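Local coordinates for protein extracellular serine protease (PDB 3WQB) that cleaves peptide bonds after paired basic residues, one of them lysine, as a secreted calcium-binding serine protease of the kexin/furin-like subtilases and a probable virulence factor, at residues 462-467 with 588-593; 221-226 with 240-245; 400-405 with 539-544. The protein carries 1 engineered substitution. All coordinates share one frame; numbering follows the deposited sequence.

How the interactions relate
Along the chain, 221-226 and 240-245 of interaction 2 come first, in the subtilisin-like part. Interactions 1 and 3 alternate after them: 400-405, 462-467, 539-544, 588-593. Interaction 1 joins two sheets of the P-domain, whereas interaction 3 ties the turn of 400-405 to a P-domain loop. These two have centres about 16 Å apart and touch, with Ala467 O 2.8 Å from Gln544 NE2 in a probable hydrogen bond and Ile466 and Val592 packed on Ala543. Interaction 2 lies separately, its centre about 28 Å from that of interaction 1 and about 29 Å from that of interaction 3; it comes within about 11 Å, between side chains, of a calcium-site and a charge-relay residue.

Interaction 1 (462-467 with 588-593); sequences STTRIA and WSLRVL
Trp588 and Ser462 meet between the two beta sheets of the P-domain, a beta-sandwich in which strand 460-466 faces strand 583-595. The axes of the short strand segments come within 9.0 Å at 31° between their N-to-C directions, too far for backbone pairing. The gap is filled mainly by side chains, although the Ser462 carbonyl also meets the indole, Ser462 O lying 3.4 Å from Trp588 CZ2. Every second residue takes part: Ser462, Thr464 and Ile466 on one strand, Trp588, Leu590 and Val592 on the other.

The tight part is a row of methyl contacts, closed at one end by a single hydrogen bond. Leu590 CD2 sits 3.8 Å from Thr464 CG2 and 3.9 Å from Ile466 CG1, so a single methyl touches two residues of the facing strand. Thr464 CG2 also lies 3.9 Å from Trp588 CH2, while Thr464 OG1 is bonded to Gln441 of strand 436-444. Farther along, Ile466 CG1 rests 4.1 Å from Val592 CG2, and Ala543 adjoins both side chains.

The outer side is looser. Thr463 and Arg465 point away from strand 583-595 and are exposed; Thr463 touches Thr546 and Arg548 of strand 545-553.

At the Ser462 end, the ring presents its N-H edge to the serine. Trp588 NE1 donates to Ser462 OG at 2.8 Å with an N-H...O angle of 147°, the oxygen only 14° out of the ring plane.

Interaction 2 (221-226 with 240-245); sequences NKIAAG and PFENSN
A mostly buried contact at the edge of a beta hairpin in the subtilisin-like catalytic domain forms where Ile223, on strand 222-225, meets Phe241 and Glu242 in the loop between strands 228-233 and 255-261. The chain reverses through the hairpin, strand 222-225 pairing antiparallel with 228-233, and then returns past Asn221 and Ile223. Phe241 and Asn221 are consequently close, with their CA atoms 5.5 Å apart.

No hydrogen bond joins the two segments, and the isoleucine makes their main apolar contact. Its two branches have separate tasks. Ile223 CG1 occupies the crowded position between backbone N and carbonyl carbon (chi1 60°) and reaches Phe241 CE2 at 3.9 Å, the two side chains crossing at about a right angle. Ile223 CG2, anti to the carbonyl carbon, turns to the glutamate, 3.9 Å from Glu242 CB and 3.5 Å from Glu242 OE1. The phenylalanine also approaches the backbone of the other segment, Phe241 CD2 lying 3.9 Å from Asn221 O. Leu230 and Arg232 touch this ring too.

Although Glu242 is buried against a methyl, both carboxylate oxygens have polar partners: OE1 bonds to Ser181 OG and OE2 to Ser272 OG. Backbone bonds from Phe241 to Phe220 and from Glu242 to Gly219 fix the loop, which contains an Asx turn: Asn243 OD1 accepts from Asn245 N at 2.9 Å, on a lone pair. The Glu242 side chain lies about 11 Å from that of Ala336, an engineered substitution at the predicted charge-relay position. Ala224 O bonds to a polar side chain of another protein chain. The hairpin belongs to an antiparallel sheet that joins the two domains, strand 228-233 pairing with strand 559-565 of the P-domain.

Interaction 3 (400-405 with 539-544); sequences ERNAAG and YGESAQ
Asn402 and Ala403 grip the loop 539-544 through two hydrogen bonds. Asn402 ND2 donates to Tyr539 O at 2.9 Å (N-H...O 151°), and the donor is tilted from the plane of that carbonyl. Ala403 N gives a straighter bond to Glu541 OE2, also 2.9 Å long, at 170°; it meets the oxygen on its anti side, somewhat out of the carboxylate plane. The same oxygen, Glu541 OE2, is 3.3 Å from Asn402 CB. Beside these polar contacts, the methyl of Ala404 presses on the peptide of the loop, with Ala404 CB 3.4 Å from Gly540 C.

Gly540 has positive phi, a conformation that suits glycine, and its bare backbone lets Ala404 CB come close.

Against this P-domain loop, Asn402 to Gly405 forms a type I beta turn, closed by Gly405 N bonding to Asn402 O at 3.0 Å. An Asx turn overlaps it: Asn402 OD1 accepts from Ala404 N at 2.9 Å, with the donor 46° above the carbonyl plane. With CG between the backbone N and carbonyl carbon, the amide branches from the start of the turn, OD1 serving the turn and ND2 the facing loop.

Farther out, Asn402 ND2 also bonds to Lys537 O, while Asn402 OD1 accepts from Met406 N. The buried carboxylate of Glu541 has further partners in Thr499 OG1 at OE2 and Ser495 OG at OE1, which help fix its rotation. Backbone bonds from Gly540 and Glu541 to Val472 tether the loop to strand 471-482, and Tyr539 OH is hydrogen-bonded to Asp363 OD1 of helix 358-368, in the subtilisin-like domain.

Interaction 1 (462-467 with 588-593)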
loop_
_atom_site.group_PDB
_atom_site.type_symbol
_atom_site.label_atom_id
_atom_site.label_comp_id
_atom_site.label_asym_id
_atom_site.label_seq_id
_atom_site.Cartn_x
_atom_site.Cartn_y
_atom_site.Cartn_z
ATOM N N SER A 462 13.401 10.505 -22.777
ATOM C CA SER A 462 13.328 9.382 -23.696
ATOM C C SER A 462 11.872 9.118 -24.040
ATOM O O SER A 462 11.011 9.129 -23.169
ATOM C CB SER A 462 14.002 8.158 -23.069
ATOM O OG SER A 462 13.839 6.992 -23.865
ATOM N N THR A 463 11.612 8.879 -25.320
ATOM C CA THR A 463 10.254 8.768 -25.840
ATOM C C THR A 463 10.012 7.444 -26.562
ATOM O O THR A 463 10.908 6.927 -27.221
ATOM C CB THR A 463 9.975 9.960 -26.784
ATOM O OG1 THR A 463 10.090 11.186 -26.043
ATOM C CG2 THR A 463 8.597 9.867 -27.412
ATOM N N THR A 464 8.808 6.897 -26.409
ATOM C CA THR A 464 8.367 5.720 -27.156
ATOM C C THR A 464 6.949 5.941 -27.661
ATOM O O THR A 464 6.162 6.659 -27.041
ATOM C CB THR A 464 8.465 4.425 -26.301
ATOM O OG1 THR A 464 8.276 3.268 -27.128
ATOM C CG2 THR A 464 7.431 4.406 -25.178
ATOM N N ARG A 465 6.618 5.323 -28.786
ATOM C CA ARG A 465 5.270 5.399 -29.326
ATOM C C ARG A 465 4.470 4.150 -28.990
ATOM O O ARG A 465 4.943 3.027 -29.167
ATOM C CB ARG A 465 5.293 5.588 -30.847
ATOM C CG ARG A 465 3.906 5.784 -31.433
ATOM C CD ARG A 465 3.942 6.203 -32.891
ATOM N NE ARG A 465 2.586 6.412 -33.405
ATOM C CZ ARG A 465 1.829 5.490 -33.995
ATOM N NH1 ARG A 465 2.272 4.249 -34.178
ATOM N NH2 ARG A 465 0.607 5.815 -34.401
ATOM N N ILE A 466 3.252 4.364 -28.505
ATOM C CA ILE A 466 2.278 3.284 -28.370
ATOM C C ILE A 466 1.340 3.361 -29.576
ATOM O O ILE A 466 0.667 4.376 -29.786
ATOM C CB ILE A 466 1.489 3.399 -27.030
ATOM C CG1 ILE A 466 2.421 3.207 -25.814
ATOM C CG2 ILE A 466 0.282 2.449 -27.010
ATOM C CD1 ILE A 466 2.966 1.801 -25.614
ATOM N N ALA A 467 1.304 2.295 -30.375
ATOM C CA ALA A 467 0.536 2.308 -31.623
ATOM C C ALA A 467 -0.933 1.970 -31.428
ATOM O O ALA A 467 -1.788 2.458 -32.174
ATOM C CB ALA A 467 1.157 1.349 -32.632
ATOM N N TRP A 588 14.367 2.281 -19.980
ATOM C CA TRP A 588 13.085 2.254 -19.308
ATOM C C TRP A 588 12.129 1.416 -20.123
ATOM O O TRP A 588 12.370 1.176 -21.312
ATOM C CB TRP A 588 12.536 3.660 -19.054
ATOM C CG TRP A 588 12.100 4.426 -20.265
ATOM C CD1 TRP A 588 12.890 4.879 -21.284
ATOM C CD2 TRP A 588 10.767 4.855 -20.568
ATOM N NE1 TRP A 588 12.133 5.553 -22.201
ATOM C CE2 TRP A 588 10.824 5.557 -21.788
ATOM C CE3 TRP A 588 9.525 4.693 -19.934
ATOM C CZ2 TRP A 588 9.692 6.123 -22.377
ATOM C CZ3 TRP A 588 8.401 5.261 -20.516
ATOM C CH2 TRP A 588 8.493 5.969 -21.725
ATOM N N SER A 589 11.058 0.965 -19.479
ATOM C CA SER A 589 10.029 0.188 -20.143
ATOM C C SER A 589 8.664 0.736 -19.762
ATOM O O SER A 589 8.470 1.214 -18.647
ATOM C CB SER A 589 10.129 -1.288 -19.761
ATOM O OG SER A 589 11.367 -1.834 -20.162
ATOM N N LEU A 590 7.730 0.649 -20.701
ATOM C CA LEU A 590 6.378 1.159 -20.520
ATOM C C LEU A 590 5.353 0.065 -20.755
ATOM O O LEU A 590 5.409 -0.637 -21.770
ATOM C CB LEU A 590 6.115 2.323 -21.496
ATOM C CG LEU A 590 4.718 2.940 -21.509
ATOM C CD1 LEU A 590 4.375 3.594 -20.166
ATOM C CD2 LEU A 590 4.603 3.954 -22.631
ATOM N N ARG A 591 4.424 -0.067 -19.812
ATOM C CA ARG A 591 3.281 -0.945 -19.986
ATOM C C ARG A 591 1.992 -0.171 -19.796
ATOM O O ARG A 591 1.758 0.434 -18.743
ATOM C CB ARG A 591 3.320 -2.147 -19.038
ATOM C CG ARG A 591 2.205 -3.128 -19.345
ATOM C CD ARG A 591 2.388 -4.427 -18.632
ATOM N NE ARG A 591 1.990 -5.518 -19.508
ATOM C CZ ARG A 591 2.021 -6.802 -19.180
ATOM N NH1 ARG A 591 2.425 -7.171 -17.972
ATOM N NH2 ARG A 591 1.641 -7.717 -20.069
ATOM N N VAL A 592 1.156 -0.177 -20.827
ATOM C CA VAL A 592 -0.164 0.428 -20.726
ATOM C C VAL A 592 -1.213 -0.648 -20.399
ATOM O O VAL A 592 -1.288 -1.680 -21.072
ATOM C CB VAL A 592 -0.530 1.176 -22.024
ATOM C CG1 VAL A 592 -1.881 1.840 -21.884
ATOM C CG2 VAL A 592 0.516 2.233 -22.352
ATOM N N LEU A 593 -2.002 -0.401 -19.350
ATOM C CA LEU A 593 -3.116 -1.269 -18.959
ATOM C C LEU A 593 -4.406 -0.499 -19.206
ATOM O O LEU A 593 -4.561 0.625 -18.736
ATOM C CB LEU A 593 -2.999 -1.644 -17.477
ATOM C CG LEU A 593 -1.734 -2.397 -17.073
ATOM C CD1 LEU A 593 -0.638 -1.450 -16.641
ATOM C CD2 LEU A 593 -2.085 -3.350 -15.944
#

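Interaction 2 (221-226 with 240-245)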
loop_
_atom_site.group_PDB
_atom_site.type_symbol
_atom_site.label_atom_id
_atom_site.label_comp_id
_atom_site.label_asym_id
_atom_site.label_seq_id
_atom_site.Cartn_x
_atom_site.Cartn_y
_atom_site.Cartn_z
ATOM N N ASN A 221 6.839 11.934 6.574
ATOM C CA ASN A 221 7.899 12.558 7.356
ATOM C C ASN A 221 8.984 11.593 7.834
ATOM O O ASN A 221 10.169 11.945 7.872
ATOM C CB ASN A 221 7.287 13.290 8.556
ATOM C CG ASN A 221 6.273 14.339 8.142
ATOM O OD1 ASN A 221 5.096 14.271 8.515
ATOM N ND2 ASN A 221 6.719 15.308 7.363
ATOM N N LYS A 222 8.586 10.380 8.216
ATOM C CA LYS A 222 9.530 9.430 8.790
ATOM C C LYS A 222 9.228 8.020 8.336
ATOM O O LYS A 222 8.072 7.675 8.072
ATOM C CB LYS A 222 9.542 9.503 10.332
ATOM C CG LYS A 222 8.262 9.058 11.022
ATOM C CD LYS A 222 8.386 9.242 12.528
ATOM C CE LYS A 222 7.190 8.656 13.284
ATOM N NZ LYS A 222 7.318 8.917 14.739
ATOM N N ILE A 223 10.277 7.212 8.242
ATOM C CA ILE A 223 10.128 5.785 8.004
ATOM C C ILE A 223 10.871 5.003 9.070
ATOM O O ILE A 223 11.814 5.505 9.694
ATOM C CB ILE A 223 10.598 5.357 6.587
ATOM C CG1 ILE A 223 12.079 5.696 6.350
ATOM C CG2 ILE A 223 9.692 5.982 5.521
ATOM C CD1 ILE A 223 12.738 4.850 5.267
ATOM N N ALA A 224 10.406 3.783 9.302
ATOM C CA ALA A 224 11.045 2.860 10.217
ATOM C C ALA A 224 11.427 1.618 9.444
ATOM O O ALA A 224 10.644 1.107 8.633
ATOM C CB ALA A 224 10.107 2.513 11.370
ATOM N N ALA A 225 12.635 1.134 9.696
ATOM C CA ALA A 225 13.178 -0.005 8.986
ATOM C C ALA A 225 14.255 -0.653 9.840
ATOM O O ALA A 225 15.219 0.010 10.251
ATOM C CB ALA A 225 13.752 0.439 7.644
ATOM N N GLY A 226 14.074 -1.944 10.112
ATOM C CA GLY A 226 15.048 -2.755 10.842
ATOM C C GLY A 226 15.546 -2.137 12.137
ATOM O O GLY A 226 16.752 -2.087 12.380
ATOM N N PRO A 240 7.093 14.298 0.159
ATOM C CA PRO A 240 7.074 13.121 1.023
ATOM C C PRO A 240 8.447 12.467 1.116
ATOM O O PRO A 240 9.179 12.387 0.124
ATOM C CB PRO A 240 6.093 12.186 0.301
ATOM C CG PRO A 240 6.180 12.609 -1.138
ATOM C CD PRO A 240 6.279 14.104 -1.055
ATOM N N PHE A 241 8.796 11.990 2.302
ATOM C CA PHE A 241 10.005 11.200 2.432
ATOM C C PHE A 241 9.762 9.854 1.734
ATOM O O PHE A 241 10.569 9.401 0.920
ATOM C CB PHE A 241 10.362 11.055 3.917
ATOM C CG PHE A 241 11.772 10.571 4.186
ATOM C CD1 PHE A 241 12.853 10.990 3.408
ATOM C CD2 PHE A 241 12.021 9.721 5.260
ATOM C CE1 PHE A 241 14.153 10.554 3.697
ATOM C CE2 PHE A 241 13.314 9.281 5.552
ATOM C CZ PHE A 241 14.382 9.707 4.772
ATOM N N GLU A 242 8.635 9.224 2.044
ATOM C CA GLU A 242 8.209 8.021 1.343
ATOM C C GLU A 242 7.193 8.344 0.258
ATOM O O GLU A 242 6.029 8.620 0.538
ATOM C CB GLU A 242 7.625 7.032 2.339
ATOM C CG GLU A 242 7.219 5.709 1.752
ATOM C CD GLU A 242 6.920 4.724 2.826
ATOM O OE1 GLU A 242 7.861 4.011 3.235
ATOM O OE2 GLU A 242 5.761 4.687 3.288
ATOM N N ASN A 243 7.656 8.337 -0.983
ATOM C CA ASN A 243 6.754 8.300 -2.106
ATOM C C ASN A 243 6.177 6.891 -2.162
ATOM O O ASN A 243 6.903 5.916 -1.957
ATOM C CB ASN A 243 7.515 8.642 -3.378
ATOM C CG ASN A 243 6.622 8.746 -4.579
ATOM O OD1 ASN A 243 6.099 7.741 -5.060
ATOM N ND2 ASN A 243 6.454 9.956 -5.093
ATOM N N SER A 244 4.871 6.782 -2.400
ATOM C CA SER A 244 4.186 5.487 -2.419
ATOM C C SER A 244 4.566 4.526 -3.557
ATOM O O SER A 244 4.154 3.359 -3.546
ATOM C CB SER A 244 2.673 5.708 -2.364
ATOM O OG SER A 244 2.231 6.562 -3.397
ATOM N N ASN A 245 5.337 5.013 -4.530
ATOM C CA ASN A 245 5.911 4.143 -5.563
ATOM C C ASN A 245 7.201 3.434 -5.122
ATOM O O ASN A 245 7.720 2.594 -5.854
ATOM C CB ASN A 245 6.164 4.919 -6.868
ATOM C CG ASN A 245 5.013 4.814 -7.866
ATOM O OD1 ASN A 245 4.385 3.773 -7.996
ATOM N ND2 ASN A 245 4.776 5.887 -8.617
#

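Interaction 3 (400-405 with 539-544)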
loop_
_atom_site.group_PDB
_atom_site.type_symbol
_atom_site.label_atom_id
_atom_site.label_comp_id
_atom_site.label_asym_id
_atom_site.label_seq_id
_atom_site.Cartn_x
_atom_site.Cartn_y
_atom_site.Cartn_z
ATOM N N GLU A 400 -4.886 18.237 -10.500
ATOM C CA GLU A 400 -4.836 18.482 -11.945
ATOM C C GLU A 400 -5.882 17.639 -12.661
ATOM O O GLU A 400 -6.250 16.547 -12.205
ATOM C CB GLU A 400 -3.440 18.194 -12.506
ATOM C CG GLU A 400 -2.369 19.090 -11.876
ATOM C CD GLU A 400 -0.964 18.814 -12.363
ATOM O OE1 GLU A 400 -0.798 17.942 -13.231
ATOM O OE2 GLU A 400 -0.021 19.481 -11.885
ATOM N N ARG A 401 -6.387 18.157 -13.773
ATOM C CA ARG A 401 -7.401 17.452 -14.551
ATOM C C ARG A 401 -6.759 16.904 -15.823
ATOM O O ARG A 401 -6.117 17.648 -16.572
ATOM C CB ARG A 401 -8.563 18.394 -14.888
ATOM C CG ARG A 401 -9.840 17.685 -15.333
ATOM C CD ARG A 401 -10.954 18.688 -15.605
ATOM N NE ARG A 401 -12.261 18.120 -15.278
ATOM C CZ ARG A 401 -13.310 18.078 -16.094
ATOM N NH1 ARG A 401 -13.242 18.574 -17.323
ATOM N NH2 ARG A 401 -14.442 17.532 -15.669
ATOM N N ASN A 402 -6.924 15.604 -16.072
ATOM C CA ASN A 402 -6.317 14.994 -17.260
ATOM C C ASN A 402 -7.132 15.262 -18.533
ATOM O O ASN A 402 -8.165 15.932 -18.482
ATOM C CB ASN A 402 -5.982 13.504 -17.048
ATOM C CG ASN A 402 -7.199 12.581 -17.091
ATOM O OD1 ASN A 402 -8.283 12.937 -17.576
ATOM N ND2 ASN A 402 -7.008 11.364 -16.593
ATOM N N ALA A 403 -6.672 14.744 -19.668
ATOM C CA ALA A 403 -7.300 15.099 -20.947
ATOM C C ALA A 403 -8.670 14.460 -21.144
ATOM O O ALA A 403 -9.428 14.870 -22.037
ATOM C CB ALA A 403 -6.387 14.761 -22.110
ATOM N N ALA A 404 -8.993 13.481 -20.302
ATOM C CA ALA A 404 -10.287 12.814 -20.337
ATOM C C ALA A 404 -11.231 13.415 -19.296
ATOM O O ALA A 404 -12.335 12.921 -19.102
ATOM C CB ALA A 404 -10.116 11.319 -20.103
ATOM N N GLY A 405 -10.787 14.467 -18.612
ATOM C CA GLY A 405 -11.654 15.181 -17.682
ATOM C C GLY A 405 -11.607 14.688 -16.245
ATOM O O GLY A 405 -12.369 15.160 -15.400
ATOM N N TYR A 539 -5.942 8.063 -16.406
ATOM C CA TYR A 539 -7.179 7.303 -16.490
ATOM C C TYR A 539 -8.162 7.928 -17.468
ATOM O O TYR A 539 -8.577 9.081 -17.308
ATOM C CB TYR A 539 -7.805 7.217 -15.097
ATOM C CG TYR A 539 -8.918 6.208 -14.973
ATOM C CD1 TYR A 539 -8.657 4.918 -14.519
ATOM C CD2 TYR A 539 -10.237 6.536 -15.317
ATOM C CE1 TYR A 539 -9.677 3.983 -14.402
ATOM C CE2 TYR A 539 -11.269 5.599 -15.201
ATOM C CZ TYR A 539 -10.979 4.331 -14.736
ATOM O OH TYR A 539 -11.979 3.396 -14.616
ATOM N N GLY A 540 -8.553 7.141 -18.472
ATOM C CA GLY A 540 -9.541 7.577 -19.445
ATOM C C GLY A 540 -8.970 8.141 -20.736
ATOM O O GLY A 540 -9.692 8.283 -21.716
ATOM N N GLU A 541 -7.690 8.503 -20.731
ATOM C CA GLU A 541 -7.036 9.058 -21.925
ATOM C C GLU A 541 -6.794 7.993 -22.996
ATOM O O GLU A 541 -6.761 6.800 -22.700
ATOM C CB GLU A 541 -5.691 9.698 -21.549
ATOM C CG GLU A 541 -5.820 10.965 -20.721
ATOM C CD GLU A 541 -4.536 11.759 -20.600
ATOM O OE1 GLU A 541 -3.498 11.377 -21.188
ATOM O OE2 GLU A 541 -4.569 12.783 -19.890
ATOM N N SER A 542 -6.601 8.436 -24.238
ATOM C CA SER A 542 -6.169 7.555 -25.309
ATOM C C SER A 542 -4.674 7.276 -25.169
ATOM O O SER A 542 -3.880 8.193 -24.927
ATOM C CB SER A 542 -6.460 8.177 -26.671
ATOM O OG SER A 542 -5.865 7.405 -27.706
ATOM N N ALA A 543 -4.293 6.015 -25.322
ATOM C CA ALA A 543 -2.896 5.598 -25.212
ATOM C C ALA A 543 -2.066 5.881 -26.460
ATOM O O ALA A 543 -0.842 5.892 -26.397
ATOM C CB ALA A 543 -2.817 4.113 -24.876
ATOM N N GLN A 544 -2.729 6.107 -27.593
ATOM C CA GLN A 544 -2.043 6.148 -28.883
ATOM C C GLN A 544 -1.204 7.400 -29.047
ATOM O O GLN A 544 -1.695 8.515 -28.890
ATOM C CB GLN A 544 -3.059 6.030 -30.010
ATOM C CG GLN A 544 -2.461 5.834 -31.387
ATOM C CD GLN A 544 -3.541 5.653 -32.429
ATOM O OE1 GLN A 544 -4.278 6.587 -32.735
ATOM N NE2 GLN A 544 -3.658 4.442 -32.954
#